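Local coordinates for protein 7,8-dihydro-6-hydroxymethylpterin pyrophosphokinase-dihydropteroate synthase (Plasmodium falciparum, PDB 6JWY) that probably catalyses two successive steps of folate biosynthesis: pyrophosphorylation of 6-hydroxymethyl-7,8-dihydropterin by ATP and condensation of the resulting diphosphate with 4-aminobenzoate to 7,8-dihydropteroate, at residues R374-K379 with R571-I576; V498-D503 with S525-H530. The protein carries 1 engineered substitution. All coordinates share one frame; numbering follows the deposited sequence.

From the N terminus, the chain first completes most of an antiparallel sheet, whose strand 373-376 runs into the segment of contact 1. It then enters the parallel sheet of the TIM-barrel half, passing strands 500-503 and 525-529, which pair in contact 2, before strand 572-575 returns to residues 374-379 and closes contact 1. The short loop of contact 2 is thus nested inside the long loop of contact 1. Strands 525-529 and 572-575 are neighbours, with Leu-573 O 2.8 Å from Leu-528 N. Across the two halves, Val-377 O meets Ser-525 OG at 2.5 Å, probably a hydrogen bond. At the C-terminal ends of strands 500-503, 525-529 and 572-575, both contacts reach the same bound pterin.

Contact 1: R374-K379 with R571-I576; sequences RIYVLK and RILFDI. With CKL (4-[(2-azanyl-4-oxidanylidene-7,8-dihydro-3~{H}-pteridin-6-yl)methylamino]-~{N}-(5,6-dimethoxypyrimidin-4-yl)benzenesulfonamide), chain C.
At the junction between the antiparallel sheet and the N-terminal end of a TIM-barrel strand, Tyr-376, Val-377 and Leu-378 pack on Arg-571 and Leu-573, and Lys-379 offers its carbonyl O. Arg-571 holds the turn after strand 373-376: NH1 and NH2 both donate hydrogen bonds to Lys-379 O, at 3.0 and 2.8 Å, and sharing one acceptor near the guanidinium plane leaves both bent (138° and 148° at the hydrogen). The Arg-571 side chain is extended from CG to NE, and chi4 (-86°) turns one face of the flat group to Val-377 CG1, 3.5 Å from Arg-571 NH2. Arginine suits the spot because its N-H groups serve several partners: NE forms a salt bridge with Glu-35, which probably balances the buried charge, and NH1 also bonds Ser-525 OG. Leucine supplies two branches for two apolar neighbours: Leu-573 CD2 comes obliquely to the Tyr-376 ring, 3.8 Å from Tyr-376 CD2, while Leu-573 CD1 lies 3.9 Å from Leu-378 CD2, at the edge of that ring. At the strand's other end one carboxylate oxygen, Asp-575 OD2, accepts from both N3 and, at 2.8 Å, N11 of the pterin-sulfadoxine adduct, while OD1 is held by Gly-577 N.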
ATOM      1  N   ARG A 374     -13.211  15.575   1.220  1.00 19.68           N
ATOM      2  CA  ARG A 374     -13.002  16.219   2.501  1.00 18.29           C
ATOM      3  C   ARG A 374     -11.774  17.115   2.418  1.00 16.61           C
ATOM      4  O   ARG A 374     -10.743  16.732   1.903  1.00 16.33           O
ATOM      5  CB  ARG A 374     -12.845  15.176   3.607  1.00 18.82           C
ATOM      6  CG  ARG A 374     -12.568  15.755   4.985  1.00 19.30           C
ATOM      7  CD  ARG A 374     -12.691  14.588   5.950  1.00 20.75           C
ATOM      8  NE  ARG A 374     -14.102  14.271   6.041  1.00 22.06           N
ATOM      9  CZ  ARG A 374     -14.612  13.087   6.319  1.00 22.99           C
ATOM     10  NH1 ARG A 374     -15.926  12.949   6.340  1.00 23.49           N
ATOM     11  NH2 ARG A 374     -13.824  12.056   6.573  1.00 23.08           N
ATOM     12  N   ILE A 375     -11.879  18.306   2.992  1.00 16.84           N
ATOM     13  CA  ILE A 375     -10.769  19.243   3.023  1.00 16.54           C
ATOM     14  C   ILE A 375     -10.386  19.534   4.477  1.00 16.44           C
ATOM     15  O   ILE A 375     -11.251  19.593   5.360  1.00 14.36           O
ATOM     16  CB  ILE A 375     -11.221  20.518   2.294  1.00 17.38           C
ATOM     17  CG1 ILE A 375     -11.292  20.284   0.775  1.00 17.79           C
ATOM     18  CG2 ILE A 375     -10.369  21.717   2.697  1.00 16.98           C
ATOM     19  CD1 ILE A 375     -12.184  21.253   0.009  1.00 16.75           C
ATOM     20  N   TYR A 376      -9.071  19.688   4.707  1.00 16.26           N
ATOM     21  CA  TYR A 376      -8.526  20.319   5.901  1.00 14.34           C
ATOM     22  C   TYR A 376      -7.734  21.549   5.473  1.00 15.39           C
ATOM     23  O   TYR A 376      -7.523  21.754   4.279  1.00 16.46           O
ATOM     24  CB  TYR A 376      -7.658  19.334   6.672  1.00 13.12           C
ATOM     25  CG  TYR A 376      -6.375  18.953   5.994  1.00 12.28           C
ATOM     26  CD1 TYR A 376      -6.377  18.078   4.924  1.00 12.89           C
ATOM     27  CD2 TYR A 376      -5.159  19.442   6.416  1.00 11.93           C
ATOM     28  CE1 TYR A 376      -5.202  17.711   4.286  1.00 12.74           C
ATOM     29  CE2 TYR A 376      -3.975  19.079   5.794  1.00 12.19           C
ATOM     30  CZ  TYR A 376      -3.990  18.218   4.714  1.00 12.28           C
ATOM     31  OH  TYR A 376      -2.838  17.865   4.054  1.00 12.63           O
ATOM     32  N   VAL A 377      -7.308  22.383   6.436  1.00 16.03           N
ATOM     33  CA  VAL A 377      -6.729  23.679   6.096  1.00 15.67           C
ATOM     34  C   VAL A 377      -5.571  23.996   7.040  1.00 16.97           C
ATOM     35  O   VAL A 377      -5.766  24.119   8.251  1.00 16.28           O
ATOM     36  CB  VAL A 377      -7.770  24.809   6.172  1.00 15.29           C
ATOM     37  CG1 VAL A 377      -7.093  26.168   6.141  1.00 14.75           C
ATOM     38  CG2 VAL A 377      -8.854  24.702   5.103  1.00 15.44           C
ATOM     39  N   LEU A 378      -4.379  24.183   6.465  1.00 17.56           N
ATOM     40  CA  LEU A 378      -3.177  24.366   7.253  1.00 18.13           C
ATOM     41  C   LEU A 378      -2.975  25.845   7.545  1.00 19.16           C
ATOM     42  O   LEU A 378      -2.612  26.227   8.660  1.00 19.65           O
ATOM     43  CB  LEU A 378      -2.005  23.809   6.454  1.00 18.97           C
ATOM     44  CG  LEU A 378      -1.984  22.286   6.360  1.00 19.22           C
ATOM     45  CD1 LEU A 378      -0.779  21.849   5.547  1.00 18.37           C
ATOM     46  CD2 LEU A 378      -1.928  21.675   7.755  1.00 18.91           C
ATOM     47  N   LYS A 379      -3.221  26.667   6.529  1.00 19.84           N
ATOM     48  CA  LYS A 379      -3.058  28.095   6.663  1.00 20.64           C
ATOM     49  C   LYS A 379      -4.268  28.785   6.057  1.00 23.45           C
ATOM     50  O   LYS A 379      -5.200  29.141   6.773  1.00 25.43           O
ATOM     51  CB  LYS A 379      -1.761  28.526   5.992  1.00 19.58           C
ATOM     52  CG  LYS A 379      -1.460  30.007   6.116  1.00 20.71           C
ATOM     53  CD  LYS A 379      -0.223  30.324   5.343  1.00 22.67           C
ATOM     54  CE  LYS A 379       0.092  31.797   5.289  1.00 25.11           C
ATOM     55  NZ  LYS A 379       1.474  31.994   4.786  1.00 29.40           N
ATOM     56  N   ARG A 571      -9.533  22.543  10.750  1.00 12.11           N
ATOM     57  CA  ARG A 571      -8.249  23.132  11.088  1.00 11.70           C
ATOM     58  C   ARG A 571      -7.525  22.346  12.174  1.00 11.54           C
ATOM     59  O   ARG A 571      -6.507  22.820  12.693  1.00 12.44           O
ATOM     60  CB  ARG A 571      -8.424  24.597  11.492  1.00 12.49           C
ATOM     61  CG  ARG A 571      -8.569  25.511  10.283  1.00 13.29           C
ATOM     62  CD  ARG A 571      -8.533  26.965  10.714  1.00 14.85           C
ATOM     63  NE  ARG A 571      -8.629  27.904   9.603  1.00 15.42           N
ATOM     64  CZ  ARG A 571      -7.582  28.312   8.901  1.00 15.58           C
ATOM     65  NH1 ARG A 571      -6.375  27.851   9.175  1.00 15.97           N
ATOM     66  NH2 ARG A 571      -7.752  29.153   7.905  1.00 15.95           N
ATOM     67  N   ILE A 572      -8.033  21.151  12.504  1.00 10.66           N
ATOM     68  CA  ILE A 572      -7.505  20.405  13.630  1.00 10.07           C
ATOM     69  C   ILE A 572      -6.822  19.154  13.119  1.00 10.33           C
ATOM     70  O   ILE A 572      -7.448  18.355  12.449  1.00 11.37           O
ATOM     71  CB  ILE A 572      -8.640  20.081  14.623  1.00  9.28           C
ATOM     72  CG1 ILE A 572      -9.150  21.362  15.274  1.00  9.01           C
ATOM     73  CG2 ILE A 572      -8.195  19.071  15.662  1.00  8.70           C
ATOM     74  CD1 ILE A 572     -10.456  21.180  15.980  1.00  9.55           C
ATOM     75  N   LEU A 573      -5.575  18.942  13.510  1.00 11.28           N
ATOM     76  CA  LEU A 573      -4.820  17.773  13.069  1.00 12.10           C
ATOM     77  C   LEU A 573      -4.572  16.859  14.259  1.00 12.81           C
ATOM     78  O   LEU A 573      -4.352  17.348  15.381  1.00 13.60           O
ATOM     79  CB  LEU A 573      -3.511  18.245  12.430  1.00 12.20           C
ATOM     80  CG  LEU A 573      -3.710  19.354  11.392  1.00 13.27           C
ATOM     81  CD1 LEU A 573      -2.564  20.346  11.375  1.00 13.60           C
ATOM     82  CD2 LEU A 573      -3.954  18.785  10.001  1.00 14.30           C
ATOM     83  N   PHE A 574      -4.656  15.547  13.997  1.00 13.31           N
ATOM     84  CA  PHE A 574      -4.516  14.492  14.991  1.00 14.07           C
ATOM     85  C   PHE A 574      -3.079  13.971  14.947  1.00 14.61           C
ATOM     86  O   PHE A 574      -2.509  13.753  13.862  1.00 13.69           O
ATOM     87  CB  PHE A 574      -5.402  13.288  14.650  1.00 14.06           C
ATOM     88  CG  PHE A 574      -6.888  13.447  14.835  1.00 15.65           C
ATOM     89  CD1 PHE A 574      -7.623  14.367  14.076  1.00 18.28           C
ATOM     90  CD2 PHE A 574      -7.577  12.629  15.720  1.00 15.07           C
ATOM     91  CE1 PHE A 574      -9.000  14.512  14.240  1.00 18.19           C
ATOM     92  CE2 PHE A 574      -8.939  12.783  15.910  1.00 15.51           C
ATOM     93  CZ  PHE A 574      -9.648  13.720  15.176  1.00 17.99           C
ATOM     94  N   ASP A 575      -2.531  13.698  16.137  1.00 14.06           N
ATOM     95  CA  ASP A 575      -1.205  13.124  16.243  1.00 14.10           C
ATOM     96  C   ASP A 575      -1.217  12.162  17.422  1.00 14.48           C
ATOM     97  O   ASP A 575      -1.500  12.553  18.548  1.00 15.00           O
ATOM     98  CB  ASP A 575      -0.135  14.223  16.280  1.00 14.41           C
ATOM     99  CG  ASP A 575       1.307  13.718  16.347  1.00 15.57           C
ATOM    100  OD1 ASP A 575       1.508  12.469  16.479  1.00 14.04           O
ATOM    101  OD2 ASP A 575       2.241  14.589  16.318  1.00 15.86           O
ATOM    102  N   ILE A 576      -0.917  10.894  17.134  1.00 14.33           N
ATOM    103  CA  ILE A 576      -0.916   9.816  18.112  1.00 13.21           C
ATOM    104  C   ILE A 576       0.265   9.936  19.071  1.00 13.10           C
ATOM    105  O   ILE A 576       0.364   9.116  19.978  1.00 13.47           O
ATOM    106  CB  ILE A 576      -0.772   8.484  17.359  1.00 13.15           C
ATOM    107  CG1 ILE A 576       0.592   8.450  16.651  1.00 13.31           C
ATOM    108  CG2 ILE A 576      -1.955   8.314  16.408  1.00 12.92           C
ATOM    109  CD1 ILE A 576       0.761   7.385  15.583  1.00 14.84           C
TER
HETATM  110  C2  CKL C 801       4.289  16.587  17.434  1.00 10.41           C
HETATM  111  C4  CKL C 801       5.565  14.617  17.723  1.00 10.85           C
HETATM  112  C5  CKL C 801       6.662  15.363  18.353  1.00 10.89           C
HETATM  113  C6  CKL C 801       6.405  16.809  18.472  1.00 10.88           C
HETATM  114  O24 CKL C 801      11.387   8.102  22.280  1.00 42.72           O
HETATM  115  S21 CKL C 801      12.374   9.118  21.982  1.00 48.25           S
HETATM  116  O23 CKL C 801      13.118   8.629  20.867  1.00 48.20           O
HETATM  117  N22 CKL C 801      13.487   9.445  23.120  1.00 60.54           N
HETATM  118  C25 CKL C 801      13.471   9.005  24.404  1.00 73.22           C
HETATM  119  C30 CKL C 801      14.537   9.330  25.233  1.00 80.27           C
HETATM  120  O31 CKL C 801      15.587  10.086  24.768  1.00 88.46           O
HETATM  121  C32 CKL C 801      15.626  11.499  24.997  1.00 96.61           C
HETATM  122  C29 CKL C 801      14.533   8.861  26.537  1.00 85.31           C
HETATM  123  O33 CKL C 801      15.579   9.160  27.382  1.00 98.01           O
HETATM  124  C34 CKL C 801      16.118   8.191  28.297  1.00104.94           C
HETATM  125  N28 CKL C 801      13.482   8.115  26.965  1.00 87.35           N
HETATM  126  C27 CKL C 801      12.456   7.813  26.148  1.00 86.57           C
HETATM  127  N26 CKL C 801      12.446   8.245  24.880  1.00 78.78           N
HETATM  128  C18 CKL C 801      11.659  10.543  21.765  1.00 36.42           C
HETATM  129  C17 CKL C 801      12.361  11.540  21.084  1.00 30.33           C
HETATM  130  C16 CKL C 801      11.764  12.780  20.897  1.00 26.46           C
HETATM  131  C19 CKL C 801      10.379  10.803  22.282  1.00 29.86           C
HETATM  132  C20 CKL C 801       9.787  12.052  22.089  1.00 25.64           C
HETATM  133  C15 CKL C 801      10.475  13.039  21.372  1.00 24.06           C
HETATM  134  N14 CKL C 801       9.888  14.267  21.160  1.00 21.45           N
HETATM  135  C13 CKL C 801      10.110  15.192  20.039  1.00 15.47           C
HETATM  136  C8  CKL C 801       8.771  15.612  19.443  1.00 13.03           C
HETATM  137  C9  CKL C 801       8.553  17.073  19.574  1.00 11.48           C
HETATM  138  N10 CKL C 801       7.323  17.575  19.051  1.00 10.75           N
HETATM  139  N1  CKL C 801       5.246  17.373  17.997  1.00 10.48           N
HETATM  140  N7  CKL C 801       7.829  14.799  18.825  1.00 11.89           N
HETATM  141  O12 CKL C 801       5.672  13.381  17.559  1.00 11.27           O
HETATM  142  N3  CKL C 801       4.449  15.261  17.319  1.00 10.53           N
HETATM  143  N11 CKL C 801       3.131  17.133  17.019  1.00  9.89           N

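Contact 2: V498-D503 with S525-H530. With CKL (4-[(2-azanyl-4-oxidanylidene-7,8-dihydro-3~{H}-pteridin-6-yl)methylamino]-~{N}-(5,6-dimethoxypyrimidin-4-yl)benzenesulfonamide), chain C; ACT (acetate ion), chain I.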
ATOM      1  N   VAL A 498       3.549  33.028  12.943  1.00 22.14           N
ATOM      2  CA  VAL A 498       3.269  31.598  12.818  1.00 19.28           C
ATOM      3  C   VAL A 498       1.892  31.391  12.202  1.00 19.62           C
ATOM      4  O   VAL A 498       1.076  32.318  12.179  1.00 19.50           O
ATOM      5  CB  VAL A 498       3.346  30.882  14.174  1.00 18.41           C
ATOM      6  CG1 VAL A 498       4.751  30.902  14.748  1.00 17.43           C
ATOM      7  CG2 VAL A 498       2.352  31.470  15.157  1.00 17.83           C
ATOM      8  N   ASP A 499       1.666  30.168  11.695  1.00 19.14           N
ATOM      9  CA  ASP A 499       0.373  29.804  11.142  1.00 19.08           C
ATOM     10  C   ASP A 499      -0.333  28.760  12.018  1.00 19.11           C
ATOM     11  O   ASP A 499      -1.568  28.792  12.100  1.00 17.16           O
ATOM     12  CB  ASP A 499       0.510  29.314   9.705  1.00 20.67           C
ATOM     13  CG  ASP A 499       1.315  30.274   8.847  1.00 23.06           C
ATOM     14  OD1 ASP A 499       0.831  31.407   8.660  1.00 21.30           O
ATOM     15  OD2 ASP A 499       2.442  29.870   8.372  1.00 23.79           O
ATOM     16  N   ILE A 500       0.450  27.860  12.662  1.00 16.65           N
ATOM     17  CA  ILE A 500      -0.096  26.677  13.311  1.00 15.70           C
ATOM     18  C   ILE A 500       0.466  26.550  14.722  1.00 16.26           C
ATOM     19  O   ILE A 500       1.674  26.704  14.933  1.00 17.44           O
ATOM     20  CB  ILE A 500       0.225  25.408  12.497  1.00 15.48           C
ATOM     21  CG1 ILE A 500      -0.464  25.409  11.121  1.00 15.40           C
ATOM     22  CG2 ILE A 500      -0.061  24.134  13.303  1.00 14.07           C
ATOM     23  CD1 ILE A 500      -0.095  24.221  10.239  1.00 13.81           C
ATOM     24  N   LEU A 501      -0.417  26.196  15.666  1.00 14.31           N
ATOM     25  CA  LEU A 501       0.023  25.778  16.986  1.00 13.01           C
ATOM     26  C   LEU A 501       0.179  24.263  16.982  1.00 12.54           C
ATOM     27  O   LEU A 501      -0.773  23.545  16.679  1.00 12.12           O
ATOM     28  CB  LEU A 501      -1.048  26.216  17.999  1.00 12.79           C
ATOM     29  CG  LEU A 501      -0.924  25.603  19.395  1.00 12.32           C
ATOM     30  CD1 LEU A 501       0.366  26.065  20.072  1.00 12.00           C
ATOM     31  CD2 LEU A 501      -2.159  25.909  20.244  1.00 11.58           C
ATOM     32  N   ASN A 502       1.376  23.786  17.325  1.00 13.10           N
ATOM     33  CA  ASN A 502       1.642  22.365  17.548  1.00 13.68           C
ATOM     34  C   ASN A 502       1.718  22.179  19.062  1.00 14.76           C
ATOM     35  O   ASN A 502       2.751  22.467  19.680  1.00 16.42           O
ATOM     36  CB  ASN A 502       2.926  21.926  16.828  1.00 13.66           C
ATOM     37  CG  ASN A 502       3.376  20.514  17.125  1.00 14.45           C
ATOM     38  OD1 ASN A 502       2.604  19.704  17.619  1.00 17.36           O
ATOM     39  ND2 ASN A 502       4.627  20.193  16.838  1.00 14.24           N
ATOM     40  N   ASP A 503       0.580  21.809  19.663  1.00 14.80           N
ATOM     41  CA  ASP A 503       0.438  21.749  21.112  1.00 14.17           C
ATOM     42  C   ASP A 503       0.519  20.285  21.527  1.00 13.96           C
ATOM     43  O   ASP A 503      -0.433  19.537  21.379  1.00 14.35           O
ATOM     44  CB  ASP A 503      -0.847  22.441  21.571  1.00 14.28           C
ATOM     45  CG  ASP A 503      -1.017  22.555  23.093  1.00 15.72           C
ATOM     46  OD1 ASP A 503      -0.734  21.552  23.807  1.00 14.73           O
ATOM     47  OD2 ASP A 503      -1.482  23.646  23.568  1.00 15.56           O
ATOM     48  N   SER A 525      -4.817  27.036  12.618  1.00 14.14           N
ATOM     49  CA  SER A 525      -4.898  25.581  12.725  1.00 12.89           C
ATOM     50  C   SER A 525      -4.008  25.108  13.873  1.00 12.54           C
ATOM     51  O   SER A 525      -3.085  25.823  14.291  1.00 12.46           O
ATOM     52  CB  SER A 525      -4.456  24.897  11.449  1.00 11.66           C
ATOM     53  OG  SER A 525      -5.224  25.319  10.340  1.00 11.28           O
ATOM     54  N   VAL A 526      -4.236  23.852  14.292  1.00 11.14           N
ATOM     55  CA  VAL A 526      -3.661  23.324  15.504  1.00  9.95           C
ATOM     56  C   VAL A 526      -3.474  21.824  15.316  1.00 10.48           C
ATOM     57  O   VAL A 526      -4.373  21.158  14.793  1.00 11.02           O
ATOM     58  CB  VAL A 526      -4.652  23.622  16.648  1.00  9.86           C
ATOM     59  CG1 VAL A 526      -6.049  23.081  16.348  1.00  8.97           C
ATOM     60  CG2 VAL A 526      -4.146  23.197  18.027  1.00  8.85           C
ATOM     61  N   VAL A 527      -2.328  21.310  15.789  1.00 10.22           N
ATOM     62  CA  VAL A 527      -2.030  19.893  15.924  1.00 10.42           C
ATOM     63  C   VAL A 527      -2.296  19.477  17.369  1.00 10.68           C
ATOM     64  O   VAL A 527      -1.689  20.029  18.265  1.00 10.99           O
ATOM     65  CB  VAL A 527      -0.547  19.630  15.602  1.00 10.20           C
ATOM     66  CG1 VAL A 527      -0.181  18.158  15.703  1.00 10.12           C
ATOM     67  CG2 VAL A 527      -0.198  20.154  14.241  1.00 10.26           C
ATOM     68  N   LEU A 528      -3.150  18.469  17.589  1.00 10.95           N
ATOM     69  CA  LEU A 528      -3.428  17.964  18.926  1.00 10.46           C
ATOM     70  C   LEU A 528      -2.729  16.623  19.040  1.00 10.84           C
ATOM     71  O   LEU A 528      -3.058  15.711  18.313  1.00 10.88           O
ATOM     72  CB  LEU A 528      -4.936  17.711  19.040  1.00  9.88           C
ATOM     73  CG  LEU A 528      -5.863  18.925  18.971  1.00  9.77           C
ATOM     74  CD1 LEU A 528      -7.334  18.491  19.083  1.00  9.25           C
ATOM     75  CD2 LEU A 528      -5.503  19.981  20.031  1.00  9.47           C
ATOM     76  N   MET A 529      -1.791  16.482  19.965  1.00 12.18           N
ATOM     77  CA  MET A 529      -1.031  15.241  20.064  1.00 12.81           C
ATOM     78  C   MET A 529      -1.379  14.517  21.369  1.00 12.60           C
ATOM     79  O   MET A 529      -1.667  15.155  22.373  1.00 12.33           O
ATOM     80  CB  MET A 529       0.476  15.541  20.033  1.00 13.29           C
ATOM     81  CG  MET A 529       1.319  14.306  19.855  1.00 13.55           C
ATOM     82  SD  MET A 529       3.019  14.565  20.375  1.00 15.64           S
ATOM     83  CE  MET A 529       2.910  14.434  22.168  1.00 14.66           C
ATOM     84  N   HIS A 530      -1.326  13.182  21.359  1.00 12.75           N
ATOM     85  CA  HIS A 530      -1.579  12.413  22.566  1.00 13.38           C
ATOM     86  C   HIS A 530      -0.271  12.183  23.305  1.00 14.24           C
ATOM     87  O   HIS A 530       0.731  11.804  22.683  1.00 14.92           O
ATOM     88  CB  HIS A 530      -2.140  11.015  22.262  1.00 12.76           C
ATOM     89  CG  HIS A 530      -2.235  10.186  23.501  1.00 12.55           C
ATOM     90  ND1 HIS A 530      -1.206   9.350  23.922  1.00 12.34           N
ATOM     91  CD2 HIS A 530      -3.199  10.114  24.449  1.00 12.82           C
ATOM     92  CE1 HIS A 530      -1.547   8.768  25.054  1.00 12.72           C
ATOM     93  NE2 HIS A 530      -2.778   9.219  25.397  1.00 13.27           N
TER
HETATM   94  C2  CKL C 801       4.289  16.587  17.434  1.00 10.41           C
HETATM   95  C4  CKL C 801       5.565  14.617  17.723  1.00 10.85           C
HETATM   96  C5  CKL C 801       6.662  15.363  18.353  1.00 10.89           C
HETATM   97  C6  CKL C 801       6.405  16.809  18.472  1.00 10.88           C
HETATM   98  O24 CKL C 801      11.387   8.102  22.280  1.00 42.72           O
HETATM   99  S21 CKL C 801      12.374   9.118  21.982  1.00 48.25           S
HETATM  100  O23 CKL C 801      13.118   8.629  20.867  1.00 48.20           O
HETATM  101  N22 CKL C 801      13.487   9.445  23.120  1.00 60.54           N
HETATM  102  C25 CKL C 801      13.471   9.005  24.404  1.00 73.22           C
HETATM  103  C30 CKL C 801      14.537   9.330  25.233  1.00 80.27           C
HETATM  104  O31 CKL C 801      15.587  10.086  24.768  1.00 88.46           O
HETATM  105  C32 CKL C 801      15.626  11.499  24.997  1.00 96.61           C
HETATM  106  C29 CKL C 801      14.533   8.861  26.537  1.00 85.31           C
HETATM  107  O33 CKL C 801      15.579   9.160  27.382  1.00 98.01           O
HETATM  108  C34 CKL C 801      16.118   8.191  28.297  1.00104.94           C
HETATM  109  N28 CKL C 801      13.482   8.115  26.965  1.00 87.35           N
HETATM  110  C27 CKL C 801      12.456   7.813  26.148  1.00 86.57           C
HETATM  111  N26 CKL C 801      12.446   8.245  24.880  1.00 78.78           N
HETATM  112  C18 CKL C 801      11.659  10.543  21.765  1.00 36.42           C
HETATM  113  C17 CKL C 801      12.361  11.540  21.084  1.00 30.33           C
HETATM  114  C16 CKL C 801      11.764  12.780  20.897  1.00 26.46           C
HETATM  115  C19 CKL C 801      10.379  10.803  22.282  1.00 29.86           C
HETATM  116  C20 CKL C 801       9.787  12.052  22.089  1.00 25.64           C
HETATM  117  C15 CKL C 801      10.475  13.039  21.372  1.00 24.06           C
HETATM  118  N14 CKL C 801       9.888  14.267  21.160  1.00 21.45           N
HETATM  119  C13 CKL C 801      10.110  15.192  20.039  1.00 15.47           C
HETATM  120  C8  CKL C 801       8.771  15.612  19.443  1.00 13.03           C
HETATM  121  C9  CKL C 801       8.553  17.073  19.574  1.00 11.48           C
HETATM  122  N10 CKL C 801       7.323  17.575  19.051  1.00 10.75           N
HETATM  123  N1  CKL C 801       5.246  17.373  17.997  1.00 10.48           N
HETATM  124  N7  CKL C 801       7.829  14.799  18.825  1.00 11.89           N
HETATM  125  O12 CKL C 801       5.672  13.381  17.559  1.00 11.27           O
HETATM  126  N3  CKL C 801       4.449  15.261  17.319  1.00 10.53           N
HETATM  127  N11 CKL C 801       3.131  17.133  17.019  1.00  9.89           N
HETATM  128  C   ACT I 807      -4.919   7.694  27.672  1.00 29.76           C
HETATM  129  O   ACT I 807      -3.949   8.395  28.017  1.00 29.67           O
HETATM  130  OXT ACT I 807      -5.244   6.618  28.240  1.00 29.77           O
HETATM  131  CH3 ACT I 807      -5.783   8.192  26.517  1.00 27.99           C
HETATM  132  O   HOH W   1      -3.203  28.248  10.116  1.00 14.72           O
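Leu-501 and Val-526 lie abreast in parallel strands 500-503 and 525-529, neighbours in the TIM-barrel sheet, whose axes approach to 4.6 Å and diverge by 13°. The backbone bonds alternate as in any parallel ladder: Leu-501 N donates to Ser-525 O at 3.0 Å, Val-527 N to Leu-501 O at 2.9 Å, and Asp-503 N to Val-527 O. Ahead of the first of these bonds, a water donates to Asp-499 O and accepts from Ser-525 N. Leu-501, Val-526 and Leu-528 point to the surrounding helix layer, where helix 547-564 packs against Val-526 and Leu-528; branched apolar residues fit there, and Leu-501 CD2 runs beside Val-526 CG2 at 4.0 Å. Ile-500, Asn-502 and Val-527 point to the barrel interior, where the ligand binds, and Ile-500 CG2 meets Val-527 CG2 at 4.1 Å beneath the pterin site. A chi1 of 173° turns Asn-502 CG away from the main-chain N and carries the amide to the ligand: OD1 accepts from ligand N11 at 2.7 Å, and ND2 donates to ligand N1 at 3.1 Å and also to Asp-430 OD2. Val-527 CG1 packs beside Asn-502 OD1, and Met-529 brings SD to 3.4 Å from ligand N3. An amide, with donor and acceptor side by side, complements the pterin's ring nitrogen and amino group, so this pair favours one ring orientation and probably helps the synthase recognise its substrate.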